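Local coordinates for endosialidase (Enterobacteria phage phi92, PDB 4HIZ), which probably cleaves alpha-2,8 and alpha-2,9 linkages within sialic acid polymers as a trimeric endo-acting sialidase of the phage, at residues G152-R157 and I298-Y303. Sequence-based numbering, arbitrary orientation.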
# COMPACT_ATOMS: atom_id res chain seq x y z
N GLY A 152 -18.31 22.48 8.29
CA GLY A 152 -19.50 21.92 7.66
C GLY A 152 -19.81 22.66 6.37
O GLY A 152 -18.99 23.43 5.86
N VAL A 153 -21.01 22.41 5.85
CA VAL A 153 -21.40 22.96 4.54
C VAL A 153 -22.63 23.83 4.75
O VAL A 153 -23.56 23.44 5.47
CB VAL A 153 -21.75 21.82 3.56
CG1 VAL A 153 -22.28 22.40 2.22
CG2 VAL A 153 -20.52 20.93 3.32
N CYS A 154 -22.61 25.02 4.13
CA CYS A 154 -23.78 25.88 4.15
C CYS A 154 -23.88 26.51 2.78
O CYS A 154 -22.91 27.08 2.29
CB CYS A 154 -23.61 26.96 5.23
SG CYS A 154 -25.12 28.00 5.37
N GLY A 155 -25.06 26.42 2.16
CA GLY A 155 -25.28 27.11 0.90
C GLY A 155 -24.24 26.76 -0.18
O GLY A 155 -23.70 27.66 -0.85
N ASN A 156 -23.97 25.47 -0.33
CA ASN A 156 -22.96 24.99 -1.29
C ASN A 156 -21.54 25.54 -1.11
O ASN A 156 -20.74 25.52 -2.06
CB ASN A 156 -23.46 25.17 -2.75
CG ASN A 156 -24.69 24.34 -3.00
OD1 ASN A 156 -24.70 23.14 -2.67
ND2 ASN A 156 -25.75 24.96 -3.55
N ARG A 157 -21.21 26.00 0.10
CA ARG A 157 -19.82 26.31 0.42
C ARG A 157 -19.36 25.50 1.63
O ARG A 157 -20.16 25.23 2.56
CB ARG A 157 -19.67 27.80 0.80
CG ARG A 157 -20.09 28.78 -0.33
CD ARG A 157 -19.77 30.26 0.04
NE ARG A 157 -18.34 30.47 0.25
CZ ARG A 157 -17.44 30.65 -0.72
NH1 ARG A 157 -17.81 30.68 -1.99
NH2 ARG A 157 -16.16 30.85 -0.40
N ILE A 298 -28.71 26.82 10.06
CA ILE A 298 -30.07 27.19 10.43
C ILE A 298 -30.84 27.53 9.14
O ILE A 298 -32.00 27.14 8.99
CB ILE A 298 -30.04 28.38 11.40
CG1 ILE A 298 -29.56 27.90 12.78
CG2 ILE A 298 -31.43 29.08 11.48
CD1 ILE A 298 -28.72 28.88 13.49
N ASP A 299 -30.21 28.24 8.20
CA ASP A 299 -30.86 28.58 6.93
C ASP A 299 -29.80 28.54 5.81
O ASP A 299 -28.93 29.41 5.76
CB ASP A 299 -31.46 29.99 7.06
CG ASP A 299 -32.33 30.42 5.85
OD1 ASP A 299 -32.06 30.05 4.71
OD2 ASP A 299 -33.27 31.22 6.06
N ASP A 300 -29.87 27.55 4.93
CA ASP A 300 -28.85 27.40 3.88
C ASP A 300 -28.82 28.59 2.91
O ASP A 300 -27.75 29.14 2.61
CB ASP A 300 -29.10 26.16 3.03
CG ASP A 300 -28.37 24.96 3.54
OD1 ASP A 300 -27.11 24.94 3.55
OD2 ASP A 300 -29.10 24.02 3.92
N ASP A 301 -30.00 28.99 2.44
CA ASP A 301 -30.07 30.04 1.43
C ASP A 301 -29.58 31.40 1.94
O ASP A 301 -29.09 32.23 1.16
CB ASP A 301 -31.51 30.20 0.96
CG ASP A 301 -31.97 29.02 0.14
OD1 ASP A 301 -31.13 28.23 -0.31
OD2 ASP A 301 -33.19 28.91 -0.04
N ASN A 302 -29.73 31.64 3.24
CA ASN A 302 -29.35 32.92 3.81
C ASN A 302 -28.08 32.87 4.63
O ASN A 302 -27.68 33.88 5.24
CB ASN A 302 -30.51 33.47 4.63
CG ASN A 302 -31.69 33.83 3.75
OD1 ASN A 302 -31.55 34.62 2.81
ND2 ASN A 302 -32.84 33.22 4.01
N TYR A 303 -27.43 31.70 4.60
CA TYR A 303 -26.12 31.52 5.22
C TYR A 303 -26.20 31.84 6.70
O TYR A 303 -25.34 32.52 7.27
CB TYR A 303 -25.03 32.32 4.51
CG TYR A 303 -24.82 31.78 3.12
CD1 TYR A 303 -25.63 32.20 2.07
CD2 TYR A 303 -23.85 30.80 2.88
CE1 TYR A 303 -25.48 31.70 0.80
CE2 TYR A 303 -23.70 30.26 1.60
CZ TYR A 303 -24.52 30.72 0.57
OH TYR A 303 -24.39 30.20 -0.71
O HOH W 1 -25.99 22.62 4.20
O HOH W 2 -25.66 23.41 0.84
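Gly155 is gripped through both its backbone N-H and its carbonyl O, by Asp300 and Tyr303 respectively, a worked example of how two hairpin turns can dock through backbone polar groups. Gly155 N donates to Asp300 OD1 at 2.9 Å, almost straight (173°), entering on the lone pair that lies away from OD2. The same OD1 accepts a bond from a water that also donates to Val153 O, and a weak one from a second water, which takes the N-H of Asn156. One carboxylate oxygen thus serves three neighbouring backbone groups, directly or through solvent.

Tyr303 works on the carbonyl of the glycine. Tyr303 CG is anti to its own carbonyl carbon (chi1 -66°). Tyr303 OH donates to Gly155 O at 2.6 Å. The hydroxyl lies in the carbonyl plane, on a lone pair, and the acceptor sits at the ring's edge. Asp300 O stands 3.7 Å above the plane of the Tyr303 ring, over its centre. Obliquely to the ring, Cys154 SG lies 4.8 Å from the Tyr303 centroid; being anti to its own backbone N (chi1 -176°), it also comes within 3.7 Å of Tyr303 CA. Gly155 CA lies 3.7 Å from Tyr303 CZ, and the residue has a positive phi, a conformation readily adopted by glycine.

Arg157 only brushes the ring with CD; its guanidinium turns elsewhere, bonding to Gly209 O and pairing with Asp214. Across the other loop, Asn302 N and ND2 both reach the carboxylate of Asp299 from above its plane, the former completing an Asx motif.

The type I' turn of the hairpin joining strands 144-154 and 157-166 therefore packs against the type I turn between strands 291-297 and 304-311, a turn-to-turn contact between two antiparallel sheets of the endosialidase catalytic beta-propeller.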